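Local coordinates for enterotoxin type A (Staphylococcus aureus, PDB 1DYQ), which acts in its natural form as a superantigen, binding MHC class II and T-cell receptor molecules and thereby activating host T cells, at residues A37-K42 with K56-D61; K85-G90 with T146-V151; C107-V112 with S207-R212. The protein carries 3 engineered substitutions. One frame throughout, in Å; residues are numbered along the deposited sequence.

Contact 1: A37-K42 with K56-D61; sequences AKTENK and KGFFTD
F58, in the loop following strand 52-55, packs on A37 and T39 of strand 36-39 and on K42 just beyond its corner; the two strands are the outermost of the five-stranded OB-fold sheet. The apolar part centres on the F58 ring. CG stands anti to the backbone N (chi1 -179°), which sends the ring out from the loop toward the strand. T39 comes from the opposite direction and sets its methyl CG2 at the ring edge, 3.7 Å from F58 CE1, while A37 CB lies 4.0 Å from F58 CZ. Alternate residues of a strand face the same way, and both here are small, suiting a bulky ring. L68 and L88 continue this apolar surface, and F58 CD2 also sits over the centre of the F59 ring.

The polar part belongs to K42, which follows N41 in a G1 beta bulge opposite V86. Its chain bends at chi2 and chi3 and brings NZ obliquely up to the ring, 3.9 Å from F58 CD1. No direct hydrogen bond joins the segments; a water above one F58 ring face, toward its rim, bridges them. It accepts from K42 NZ and donates to F58 O, each at 2.8 Å.

Contact 2: K85-G90 with T146-V151; sequences KVDLYG and TNKKNV
Two flat groups, the Y89 ring and the D87 carboxylate, flank the side chain of K148, yet the lysine stacks on neither. K148 NZ comes closest to Y89 at CB, 4.3 Å away; the Y89 side chain also packs on E155, L158 and Q159 of helix 153-168 and on K36 and K38 of strand 36-39. One carbon back from the carboxylate, D87 CB touches K148 CE at 4.0 Å. The carboxylate has other partners: OD1 is hydrogen-bonded to H115 ND1 and to the backbone N of N41.

D87 and Y89, two residues apart on strand 86-91, point to the same side, and K148 reaches toward them from the beta-grasp domain, so the contact belongs to the interface of that domain with the OB fold. A lysine suits the site because its methylenes span the gap between the backbones: the chain is extended to CE, then turns at chi4 (74°). A water accepts from K148 NZ at 2.9 Å and donates to L88 O at 2.8 Å. The base of the lysine is held by an ST turn, in which K148 N donates to T146 OG1 (3.1 Å, 157°).

The charge of K148 is answered by a salt bridge to E155 OE1, and T146 OG1 is hydrogen-bonded to E155 OE2, so the threonine steadies the glutamate that receives the lysine. D87 OD2 stays 5.2 Å from K148 NZ, without contact. With a carboxylate bound and another near, this buried ammonium probably remains protonated; E40, close to D87, may in turn raise the proton affinity of that acid pair.

Contact 3: C107-V112 with S207-R212; sequences CMYGGV and SNTLLR
Y109 meets N208, T209, L211 and R212 in a domain-interface contact, one tyrosine of the OB fold lying against a loop of the beta-grasp domain. The hydroxyl of Y109 makes the direct hydrogen bond, donating to N208 O at 2.6 Å in the carbonyl plane (C=O...donor angle 155°). A water donates to the same hydroxyl at 3.2 Å and links it weakly to R212 NH1.

Over one ring face stands the backbone of R212, in a CH-pi contact: CA is 3.9 Å from the Y109 centroid and only 7° off the normal. The neighbouring L211 brings its carbonyl O to 3.4 Å from Y109 CD2 and its CB to 3.8 Å from the same carbon. Tyrosine suits position 109 because its flat ring gives R212 CA a face while its hydroxyl reaches N208 O, CG standing anti to the carbonyl carbon (chi1 -67°). A tight turn in the loop, R212 N donating to T209 O at 2.8 Å, brings this backbone up to the ring.

Y109 ends the regular run of strand 105-114 before a break at G110 and G111. Both have positive phi and backbone angles that suit glycine; at G111 a CB would press on G110 O. The strand also bears C107, bonded to C97 in the disulfide characteristic of staphylococcal enterotoxins. Leucine suits position 211, packing on I30 and Y31 of helix 23-32.

Overall arrangement
All three contacts draw on one OB-fold sheet, in which strand 86-91 lies between 36-39 and 105-114. Contacts 1 and 2, with centres about 14 Å apart, are coupled by backbone pairing of probable hydrogen bonds: K42 O with V86 N and A37 N with G90 O, each 2.8 Å. Contact 3 lies about 16 Å from contact 2 and about 17 Å from contact 1, centre to centre; Y89 N and G111 O pair at 2.8 Å, while M108 SD packs on A37 CB. Contact 1 stays within the OB fold, whereas contacts 2 and 3 each join it to the beta-grasp domain. The zinc site of H188, H226 and D228, in that second domain, is away from all three.

Contact 1: A37-K42 with K56-D61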
ATOM      1  N   ALA A  37      -3.602  -8.863  -4.625  1.00 13.68           N
ATOM      2  CA  ALA A  37      -3.935  -9.064  -6.052  1.00 14.50           C
ATOM      3  C   ALA A  37      -2.749  -8.475  -6.839  1.00 16.04           C
ATOM      4  O   ALA A  37      -2.448  -7.295  -6.682  1.00 16.24           O
ATOM      5  CB  ALA A  37      -5.208  -8.321  -6.407  1.00 14.89           C
ATOM      6  N   LYS A  38      -2.093  -9.318  -7.596  1.00 16.41           N
ATOM      7  CA  LYS A  38      -0.914  -8.894  -8.378  1.00 18.25           C
ATOM      8  C   LYS A  38      -1.006  -9.589  -9.739  1.00 21.38           C
ATOM      9  O   LYS A  38      -0.610 -10.758  -9.839  1.00 22.49           O
ATOM     10  CB  LYS A  38       0.352  -9.320  -7.647  1.00 23.68           C
ATOM     11  CG  LYS A  38       1.596  -8.525  -7.999  1.00 29.42           C
ATOM     12  CD  LYS A  38       2.849  -9.235  -7.487  1.00 33.95           C
ATOM     13  CE  LYS A  38       3.703  -9.706  -8.654  1.00 37.54           C
ATOM     14  NZ  LYS A  38       4.107  -8.546  -9.513  1.00 40.85           N
ATOM     15  N   THR A  39      -1.647  -8.943 -10.684  1.00 19.51           N
ATOM     16  CA  THR A  39      -1.921  -9.568 -11.990  1.00 21.94           C
ATOM     17  C   THR A  39      -1.839  -8.513 -13.074  1.00 20.43           C
ATOM     18  O   THR A  39      -1.984  -7.314 -12.813  1.00 20.39           O
ATOM     19  CB  THR A  39      -3.312 -10.228 -12.002  1.00 25.85           C
ATOM     20  OG1 THR A  39      -3.531 -10.927 -13.241  1.00 28.57           O
ATOM     21  CG2 THR A  39      -4.399  -9.183 -11.848  1.00 28.54           C
ATOM     22  N   GLU A  40      -1.550  -8.924 -14.311  1.00 18.43           N
ATOM     23  CA  GLU A  40      -1.379  -7.994 -15.397  1.00 18.05           C
ATOM     24  C   GLU A  40      -2.452  -8.163 -16.482  1.00 19.03           C
ATOM     25  O   GLU A  40      -2.961  -9.278 -16.634  1.00 20.13           O
ATOM     26  CB  GLU A  40      -0.004  -8.155 -16.065  1.00 19.75           C
ATOM     27  CG  GLU A  40       1.113  -8.512 -15.090  1.00 25.78           C
ATOM     28  CD  GLU A  40       1.421  -7.373 -14.147  1.00 27.37           C
ATOM     29  OE1 GLU A  40       1.593  -6.236 -14.623  1.00 28.73           O
ATOM     30  OE2 GLU A  40       1.482  -7.626 -12.916  1.00 26.58           O
ATOM     31  N   ASN A  41      -2.715  -7.108 -17.197  1.00 17.16           N
ATOM     32  CA  ASN A  41      -3.529  -7.112 -18.402  1.00 20.12           C
ATOM     33  C   ASN A  41      -4.942  -7.598 -18.165  1.00 20.61           C
ATOM     34  O   ASN A  41      -5.441  -8.512 -18.845  1.00 22.20           O
ATOM     35  CB  ASN A  41      -2.836  -7.963 -19.478  1.00 20.68           C
ATOM     36  CG  ASN A  41      -3.335  -7.641 -20.876  1.00 23.81           C
ATOM     37  OD1 ASN A  41      -3.438  -8.554 -21.718  1.00 29.82           O
ATOM     38  ND2 ASN A  41      -3.599  -6.386 -21.156  1.00 23.07           N
ATOM     39  N   LYS A  42      -5.597  -7.024 -17.178  1.00 18.61           N
ATOM     40  CA  LYS A  42      -6.994  -7.331 -16.868  1.00 19.57           C
ATOM     41  C   LYS A  42      -7.854  -6.145 -17.306  1.00 17.40           C
ATOM     42  O   LYS A  42      -7.358  -5.054 -17.551  1.00 16.84           O
ATOM     43  CB  LYS A  42      -7.178  -7.560 -15.372  1.00 22.65           C
ATOM     44  CG  LYS A  42      -6.267  -8.645 -14.799  1.00 27.70           C
ATOM     45  CD  LYS A  42      -6.857 -10.028 -15.025  1.00 33.53           C
ATOM     46  CE  LYS A  42      -8.341 -10.057 -14.689  1.00 36.72           C
ATOM     47  NZ  LYS A  42      -8.815 -11.381 -14.229  1.00 40.13           N
ATOM     48  N   LYS A  56     -15.434  -9.630 -11.821  1.00 16.64           N
ATOM     49  CA  LYS A  56     -16.215 -10.822 -11.560  1.00 18.38           C
ATOM     50  C   LYS A  56     -15.447 -12.102 -11.818  1.00 19.40           C
ATOM     51  O   LYS A  56     -14.674 -12.165 -12.786  1.00 19.24           O
ATOM     52  CB  LYS A  56     -17.472 -10.808 -12.471  1.00 20.93           C
ATOM     53  CG  LYS A  56     -18.565  -9.886 -11.953  1.00 24.21           C
ATOM     54  CD  LYS A  56     -19.620  -9.645 -13.054  1.00 29.44           C
ATOM     55  CE  LYS A  56     -20.920  -9.165 -12.415  1.00 30.89           C
ATOM     56  NZ  LYS A  56     -21.787  -8.448 -13.382  1.00 36.54           N
ATOM     57  N   GLY A  57     -15.445 -13.024 -10.853  1.00 18.38           N
ATOM     58  CA  GLY A  57     -14.684 -14.264 -11.028  1.00 18.17           C
ATOM     59  C   GLY A  57     -13.195 -14.069 -11.071  1.00 18.08           C
ATOM     60  O   GLY A  57     -12.438 -14.864 -11.629  1.00 17.94           O
ATOM     61  N   PHE A  58     -12.707 -12.994 -10.412  1.00 16.25           N
ATOM     62  CA  PHE A  58     -11.264 -12.754 -10.362  1.00 16.21           C
ATOM     63  C   PHE A  58     -10.523 -13.878  -9.674  1.00 16.54           C
ATOM     64  O   PHE A  58      -9.347 -14.167 -10.019  1.00 17.26           O
ATOM     65  CB  PHE A  58     -11.081 -11.428  -9.571  1.00 15.22           C
ATOM     66  CG  PHE A  58      -9.625 -11.039  -9.450  1.00 14.55           C
ATOM     67  CD1 PHE A  58      -9.011 -10.365 -10.485  1.00 16.49           C
ATOM     68  CD2 PHE A  58      -8.892 -11.393  -8.335  1.00 14.60           C
ATOM     69  CE1 PHE A  58      -7.670 -10.020 -10.411  1.00 19.09           C
ATOM     70  CE2 PHE A  58      -7.539 -11.054  -8.261  1.00 17.79           C
ATOM     71  CZ  PHE A  58      -6.938 -10.383  -9.306  1.00 18.04           C
ATOM     72  N   PHE A  59     -11.108 -14.468  -8.639  1.00 16.41           N
ATOM     73  CA  PHE A  59     -10.459 -15.514  -7.865  1.00 18.43           C
ATOM     74  C   PHE A  59     -10.963 -16.901  -8.306  1.00 20.91           C
ATOM     75  O   PHE A  59     -12.173 -17.122  -8.291  1.00 22.18           O
ATOM     76  CB  PHE A  59     -10.766 -15.349  -6.379  1.00 16.47           C
ATOM     77  CG  PHE A  59     -10.275 -14.057  -5.787  1.00 16.64           C
ATOM     78  CD1 PHE A  59      -8.928 -13.925  -5.489  1.00 17.57           C
ATOM     79  CD2 PHE A  59     -11.132 -13.022  -5.500  1.00 14.34           C
ATOM     80  CE1 PHE A  59      -8.439 -12.736  -4.959  1.00 15.29           C
ATOM     81  CE2 PHE A  59     -10.653 -11.822  -4.987  1.00 14.57           C
ATOM     82  CZ  PHE A  59      -9.305 -11.703  -4.692  1.00 16.07           C
ATOM     83  N   THR A  60     -10.035 -17.782  -8.620  1.00 23.85           N
ATOM     84  CA  THR A  60     -10.468 -19.143  -9.014  1.00 25.63           C
ATOM     85  C   THR A  60     -10.159 -20.148  -7.935  1.00 26.80           C
ATOM     86  O   THR A  60     -10.693 -21.275  -7.962  1.00 29.72           O
ATOM     87  CB  THR A  60      -9.804 -19.568 -10.335  1.00 26.72           C
ATOM     88  OG1 THR A  60      -8.383 -19.487 -10.203  1.00 27.78           O
ATOM     89  CG2 THR A  60     -10.265 -18.675 -11.475  1.00 28.34           C
ATOM     90  N   ASP A  61      -9.288 -19.816  -6.987  1.00 23.83           N
ATOM     91  CA  ASP A  61      -8.907 -20.803  -5.969  1.00 25.36           C
ATOM     92  C   ASP A  61      -8.799 -20.222  -4.587  1.00 22.62           C
ATOM     93  O   ASP A  61      -8.057 -20.710  -3.740  1.00 25.09           O
TER
HETATM   94  O   HOH W   1      -8.074 -13.219 -12.319  1.00 35.77           O

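Contact 2: K85-G90 with T146-V151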
ATOM      1  N   LYS A  85      -7.291  -1.732 -20.252  1.00 18.08           N
ATOM      2  CA  LYS A  85      -6.381  -2.789 -19.819  1.00 16.61           C
ATOM      3  C   LYS A  85      -5.503  -2.211 -18.667  1.00 15.18           C
ATOM      4  O   LYS A  85      -5.015  -1.096 -18.807  1.00 14.63           O
ATOM      5  CB  LYS A  85      -5.487  -3.332 -20.898  1.00 19.36           C
ATOM      6  CG  LYS A  85      -6.246  -4.044 -22.040  1.00 21.40           C
ATOM      7  CD  LYS A  85      -6.766  -5.381 -21.528  1.00 23.54           C
ATOM      8  CE  LYS A  85      -7.091  -6.326 -22.678  1.00 30.84           C
ATOM      9  NZ  LYS A  85      -8.547  -6.658 -22.704  1.00 33.19           N
ATOM     10  N   VAL A  86      -5.600  -2.904 -17.554  1.00 13.55           N
ATOM     11  CA  VAL A  86      -4.918  -2.434 -16.330  1.00 15.23           C
ATOM     12  C   VAL A  86      -4.103  -3.557 -15.741  1.00 13.60           C
ATOM     13  O   VAL A  86      -4.317  -4.750 -15.967  1.00 14.78           O
ATOM     14  CB  VAL A  86      -5.939  -1.950 -15.276  1.00 14.86           C
ATOM     15  CG1 VAL A  86      -6.673  -0.728 -15.772  1.00 14.36           C
ATOM     16  CG2 VAL A  86      -6.895  -3.084 -14.900  1.00 14.45           C
ATOM     17  N   ASP A  87      -3.165  -3.193 -14.855  1.00 12.64           N
ATOM     18  CA  ASP A  87      -2.468  -4.089 -13.980  1.00 12.85           C
ATOM     19  C   ASP A  87      -2.889  -3.749 -12.524  1.00 13.11           C
ATOM     20  O   ASP A  87      -3.221  -2.595 -12.266  1.00 13.05           O
ATOM     21  CB  ASP A  87      -0.952  -3.966 -14.090  1.00 13.43           C
ATOM     22  CG  ASP A  87      -0.447  -4.168 -15.510  1.00 17.26           C
ATOM     23  OD1 ASP A  87      -1.034  -5.005 -16.248  1.00 16.60           O
ATOM     24  OD2 ASP A  87       0.535  -3.488 -15.877  1.00 18.99           O
ATOM     25  N   LEU A  88      -2.904  -4.766 -11.708  1.00 13.25           N
ATOM     26  CA  LEU A  88      -3.317  -4.624 -10.314  1.00 12.70           C
ATOM     27  C   LEU A  88      -2.155  -4.985  -9.374  1.00 11.91           C
ATOM     28  O   LEU A  88      -1.425  -5.919  -9.592  1.00 11.65           O
ATOM     29  CB  LEU A  88      -4.477  -5.593  -9.997  1.00 13.66           C
ATOM     30  CG  LEU A  88      -5.690  -5.445 -10.961  1.00 15.38           C
ATOM     31  CD1 LEU A  88      -6.706  -6.550 -10.548  1.00 18.58           C
ATOM     32  CD2 LEU A  88      -6.307  -4.097 -10.844  1.00 18.87           C
ATOM     33  N   TYR A  89      -2.065  -4.194  -8.295  1.00 10.47           N
ATOM     34  CA  TYR A  89      -1.117  -4.528  -7.225  1.00 10.59           C
ATOM     35  C   TYR A  89      -1.624  -3.872  -5.931  1.00 10.38           C
ATOM     36  O   TYR A  89      -1.553  -2.670  -5.760  1.00 11.47           O
ATOM     37  CB  TYR A  89       0.312  -4.025  -7.512  1.00 12.30           C
ATOM     38  CG  TYR A  89       1.355  -4.598  -6.558  1.00 12.74           C
ATOM     39  CD1 TYR A  89       1.317  -4.333  -5.189  1.00 13.21           C
ATOM     40  CD2 TYR A  89       2.392  -5.370  -7.044  1.00 13.21           C
ATOM     41  CE1 TYR A  89       2.251  -4.884  -4.320  1.00 13.35           C
ATOM     42  CE2 TYR A  89       3.339  -5.919  -6.191  1.00 15.54           C
ATOM     43  CZ  TYR A  89       3.281  -5.646  -4.851  1.00 13.84           C
ATOM     44  OH  TYR A  89       4.206  -6.209  -3.992  1.00 15.81           O
ATOM     45  N   GLY A  90      -2.324  -4.679  -5.116  1.00 10.90           N
ATOM     46  CA  GLY A  90      -2.900  -4.092  -3.895  1.00 12.74           C
ATOM     47  C   GLY A  90      -3.338  -5.190  -2.934  1.00 11.58           C
ATOM     48  O   GLY A  90      -3.480  -6.346  -3.337  1.00 12.84           O
ATOM     49  N   THR A 146       9.940  -2.590  -8.994  1.00 17.29           N
ATOM     50  CA  THR A 146       8.710  -2.498  -9.819  1.00 17.18           C
ATOM     51  C   THR A 146       9.055  -2.653 -11.276  1.00 16.75           C
ATOM     52  O   THR A 146      10.170  -2.342 -11.708  1.00 15.74           O
ATOM     53  CB  THR A 146       7.926  -1.234  -9.534  1.00 18.42           C
ATOM     54  OG1 THR A 146       6.681  -1.298 -10.314  1.00 17.28           O
ATOM     55  CG2 THR A 146       8.655   0.032  -9.910  1.00 18.46           C
ATOM     56  N   ASN A 147       8.128  -3.194 -12.063  1.00 16.03           N
ATOM     57  CA  ASN A 147       8.285  -3.223 -13.511  1.00 16.86           C
ATOM     58  C   ASN A 147       7.469  -2.119 -14.171  1.00 16.64           C
ATOM     59  O   ASN A 147       7.415  -2.012 -15.403  1.00 20.26           O
ATOM     60  CB  ASN A 147       7.790  -4.588 -14.057  1.00 21.23           C
ATOM     61  CG  ASN A 147       8.551  -5.761 -13.507  1.00 28.11           C
ATOM     62  OD1 ASN A 147       9.745  -5.907 -13.756  1.00 27.12           O
ATOM     63  ND2 ASN A 147       7.869  -6.619 -12.751  1.00 32.15           N
ATOM     64  N   LYS A 148       6.916  -1.195 -13.368  1.00 15.03           N
ATOM     65  CA  LYS A 148       6.047  -0.172 -13.885  1.00 14.07           C
ATOM     66  C   LYS A 148       6.705   1.202 -13.986  1.00 16.79           C
ATOM     67  O   LYS A 148       7.328   1.651 -13.012  1.00 16.38           O
ATOM     68  CB  LYS A 148       4.779  -0.043 -13.016  1.00 15.17           C
ATOM     69  CG  LYS A 148       3.978  -1.340 -12.943  1.00 16.11           C
ATOM     70  CD  LYS A 148       2.779  -1.131 -11.990  1.00 13.99           C
ATOM     71  CE  LYS A 148       1.985  -2.439 -11.913  1.00 13.64           C
ATOM     72  NZ  LYS A 148       2.655  -3.478 -11.114  1.00 13.70           N
ATOM     73  N   LYS A 149       6.466   1.910 -15.061  1.00 15.15           N
ATOM     74  CA  LYS A 149       6.930   3.305 -15.194  1.00 16.03           C
ATOM     75  C   LYS A 149       6.125   4.206 -14.292  1.00 17.18           C
ATOM     76  O   LYS A 149       6.619   5.072 -13.583  1.00 19.07           O
ATOM     77  CB  LYS A 149       6.729   3.746 -16.667  1.00 17.18           C
ATOM     78  CG  LYS A 149       7.603   2.923 -17.612  1.00 20.46           C
ATOM     79  CD  LYS A 149       7.298   3.262 -19.070  1.00 21.99           C
ATOM     80  CE  LYS A 149       7.946   2.214 -19.984  1.00 25.25           C
ATOM     81  NZ  LYS A 149       7.559   2.470 -21.412  1.00 31.01           N
ATOM     82  N   ASN A 150       4.790   4.026 -14.363  1.00 14.89           N
ATOM     83  CA  ASN A 150       3.864   4.718 -13.462  1.00 14.32           C
ATOM     84  C   ASN A 150       3.346   3.695 -12.454  1.00 14.21           C
ATOM     85  O   ASN A 150       2.824   2.638 -12.864  1.00 13.28           O
ATOM     86  CB  ASN A 150       2.687   5.228 -14.329  0.50 17.11           C
ATOM     87  CG  ASN A 150       1.506   5.619 -13.476  0.50 21.94           C
ATOM     88  OD1 ASN A 150       0.510   4.897 -13.411  0.50 25.43           O
ATOM     89  ND2 ASN A 150       1.645   6.722 -12.765  0.50 23.27           N
ATOM     90  N   VAL A 151       3.707   3.841 -11.186  1.00 11.67           N
ATOM     91  CA  VAL A 151       3.449   2.830 -10.177  1.00 12.15           C
ATOM     92  C   VAL A 151       2.598   3.401  -9.057  1.00 10.78           C
ATOM     93  O   VAL A 151       2.703   4.573  -8.710  1.00 11.30           O
ATOM     94  CB  VAL A 151       4.763   2.271  -9.611  1.00 13.57           C
ATOM     95  CG1 VAL A 151       5.568   3.374  -8.895  1.00 13.71           C
ATOM     96  CG2 VAL A 151       4.543   1.096  -8.693  1.00 12.58           C
TER
HETATM   97  O   HOH W   2       0.986  -5.795 -10.938  1.00 17.83           O

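Contact 3: C107-V112 with S207-R212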
ATOM      1  N   CYS A 107     -12.514  -6.628  -1.202  1.00 10.62           N
ATOM      2  CA  CYS A 107     -12.306  -5.278  -1.661  1.00 10.86           C
ATOM      3  C   CYS A 107     -10.839  -4.836  -1.521  1.00 10.85           C
ATOM      4  O   CYS A 107     -10.128  -5.249  -0.611  1.00 10.20           O
ATOM      5  CB  CYS A 107     -13.196  -4.288  -0.878  1.00 11.92           C
ATOM      6  SG  CYS A 107     -14.984  -4.586  -1.240  1.00 17.09           S
ATOM      7  N   MET A 108     -10.426  -4.044  -2.482  1.00 12.54           N
ATOM      8  CA  MET A 108      -9.082  -3.410  -2.452  1.00 13.80           C
ATOM      9  C   MET A 108      -9.269  -1.932  -2.674  1.00 12.25           C
ATOM     10  O   MET A 108     -10.202  -1.514  -3.418  1.00 11.33           O
ATOM     11  CB  MET A 108      -8.267  -4.042  -3.554  1.00 16.28           C
ATOM     12  CG  MET A 108      -7.099  -3.335  -4.137  1.00 21.42           C
ATOM     13  SD  MET A 108      -6.150  -4.539  -5.140  1.00 17.73           S
ATOM     14  CE  MET A 108      -6.489  -3.934  -6.764  1.00 15.24           C
ATOM     15  N   TYR A 109      -8.447  -1.078  -2.086  1.00 10.02           N
ATOM     16  CA  TYR A 109      -8.481   0.340  -2.273  1.00 10.38           C
ATOM     17  C   TYR A 109      -7.442   0.779  -3.313  1.00  9.90           C
ATOM     18  O   TYR A 109      -6.249   0.522  -3.086  1.00 11.08           O
ATOM     19  CB  TYR A 109      -8.185   1.065  -0.967  1.00 12.13           C
ATOM     20  CG  TYR A 109      -9.205   0.942   0.134  1.00 11.61           C
ATOM     21  CD1 TYR A 109     -10.415   1.627   0.037  1.00 13.53           C
ATOM     22  CD2 TYR A 109      -8.894   0.275   1.308  1.00 13.65           C
ATOM     23  CE1 TYR A 109     -11.324   1.579   1.095  1.00 14.17           C
ATOM     24  CE2 TYR A 109      -9.785   0.242   2.363  1.00 12.30           C
ATOM     25  CZ  TYR A 109     -10.997   0.876   2.227  1.00 14.95           C
ATOM     26  OH  TYR A 109     -11.863   0.890   3.318  1.00 16.25           O
ATOM     27  N   GLY A 110      -7.890   1.259  -4.452  1.00  9.62           N
ATOM     28  CA  GLY A 110      -6.894   1.610  -5.504  1.00 11.35           C
ATOM     29  C   GLY A 110      -6.120   0.415  -5.978  1.00 10.85           C
ATOM     30  O   GLY A 110      -6.633  -0.709  -6.125  1.00 11.36           O
ATOM     31  N   GLY A 111      -4.805   0.597  -6.224  1.00 11.19           N
ATOM     32  CA  GLY A 111      -3.953  -0.486  -6.674  1.00 11.40           C
ATOM     33  C   GLY A 111      -3.903  -0.662  -8.184  1.00 10.82           C
ATOM     34  O   GLY A 111      -3.367  -1.710  -8.613  1.00 12.71           O
ATOM     35  N   VAL A 112      -4.501   0.227  -8.959  1.00 10.26           N
ATOM     36  CA  VAL A 112      -4.619  -0.012 -10.405  1.00 11.44           C
ATOM     37  C   VAL A 112      -3.733   0.920 -11.217  1.00 12.01           C
ATOM     38  O   VAL A 112      -3.655   2.111 -10.952  1.00 12.92           O
ATOM     39  CB  VAL A 112      -6.096   0.248 -10.807  1.00 13.12           C
ATOM     40  CG1 VAL A 112      -6.339  -0.081 -12.279  1.00 14.04           C
ATOM     41  CG2 VAL A 112      -6.997  -0.606  -9.929  1.00 13.73           C
ATOM     42  N   SER A 207      -9.628  -1.853  11.153  1.00 15.95           N
ATOM     43  CA  SER A 207      -8.907  -2.537  10.063  1.00 15.74           C
ATOM     44  C   SER A 207      -9.588  -2.341   8.727  1.00 15.50           C
ATOM     45  O   SER A 207      -8.954  -2.351   7.676  1.00 18.51           O
ATOM     46  CB  SER A 207      -8.772  -4.009  10.338  0.50 15.59           C
ATOM     47  OG  SER A 207     -10.085  -4.617  10.410  0.50 17.24           O
ATOM     48  N   ASN A 208     -10.839  -1.966   8.785  1.00 16.47           N
ATOM     49  CA  ASN A 208     -11.536  -1.713   7.496  1.00 16.48           C
ATOM     50  C   ASN A 208     -11.056  -0.496   6.789  1.00 17.73           C
ATOM     51  O   ASN A 208     -11.316  -0.405   5.550  1.00 18.08           O
ATOM     52  CB  ASN A 208     -12.990  -1.766   7.785  1.00 21.07           C
ATOM     53  CG  ASN A 208     -13.441  -0.710   8.755  1.00 24.58           C
ATOM     54  OD1 ASN A 208     -12.917  -0.538   9.863  1.00 27.10           O
ATOM     55  ND2 ASN A 208     -14.442   0.050   8.334  1.00 26.69           N
ATOM     56  N   THR A 209     -10.549   0.546   7.401  1.00 15.35           N
ATOM     57  CA  THR A 209     -10.124   1.789   6.772  1.00 15.11           C
ATOM     58  C   THR A 209      -8.630   1.961   6.839  1.00 12.52           C
ATOM     59  O   THR A 209      -8.080   2.976   6.348  1.00 14.54           O
ATOM     60  CB  THR A 209     -10.831   2.987   7.411  1.00 13.04           C
ATOM     61  OG1 THR A 209     -10.708   2.932   8.847  1.00 15.53           O
ATOM     62  CG2 THR A 209     -12.344   2.950   7.060  1.00 15.91           C
ATOM     63  N   LEU A 210      -7.908   0.984   7.373  1.00 13.68           N
ATOM     64  CA  LEU A 210      -6.434   1.151   7.459  1.00 15.97           C
ATOM     65  C   LEU A 210      -5.822   1.525   6.136  1.00 14.08           C
ATOM     66  O   LEU A 210      -4.902   2.400   6.075  1.00 14.50           O
ATOM     67  CB  LEU A 210      -5.814  -0.079   8.059  1.00 18.06           C
ATOM     68  CG  LEU A 210      -5.294  -0.023   9.484  1.00 26.21           C
ATOM     69  CD1 LEU A 210      -4.521  -1.298   9.804  1.00 21.80           C
ATOM     70  CD2 LEU A 210      -4.437   1.212   9.710  1.00 23.43           C
ATOM     71  N   LEU A 211      -6.233   0.891   5.043  1.00 13.31           N
ATOM     72  CA  LEU A 211      -5.674   1.151   3.745  1.00 11.88           C
ATOM     73  C   LEU A 211      -6.498   2.119   2.924  1.00 11.03           C
ATOM     74  O   LEU A 211      -6.244   2.335   1.737  1.00 11.82           O
ATOM     75  CB  LEU A 211      -5.467  -0.173   2.960  1.00 10.82           C
ATOM     76  CG  LEU A 211      -4.470  -1.152   3.566  1.00 12.93           C
ATOM     77  CD1 LEU A 211      -4.057  -2.198   2.525  1.00 13.17           C
ATOM     78  CD2 LEU A 211      -3.210  -0.382   4.054  1.00 15.55           C
ATOM     79  N   ARG A 212      -7.426   2.843   3.584  1.00 12.12           N
ATOM     80  CA  ARG A 212      -8.187   3.853   2.817  1.00 12.07           C
ATOM     81  C   ARG A 212      -7.282   4.948   2.296  1.00 12.12           C
ATOM     82  O   ARG A 212      -7.584   5.595   1.295  1.00 12.49           O
ATOM     83  CB  ARG A 212      -9.306   4.421   3.696  1.00 14.03           C
ATOM     84  CG  ARG A 212     -10.107   5.511   3.021  1.00 15.81           C
ATOM     85  CD  ARG A 212     -11.381   5.794   3.828  1.00 17.94           C
ATOM     86  NE  ARG A 212     -11.933   7.078   3.417  1.00 16.93           N
ATOM     87  CZ  ARG A 212     -13.219   7.401   3.595  1.00 17.53           C
ATOM     88  NH1 ARG A 212     -14.033   6.483   4.066  1.00 16.35           N
ATOM     89  NH2 ARG A 212     -13.601   8.601   3.223  1.00 20.39           N
TER
HETATM   90  O   HOH W   3     -13.554   3.521   2.811  1.00 29.11           O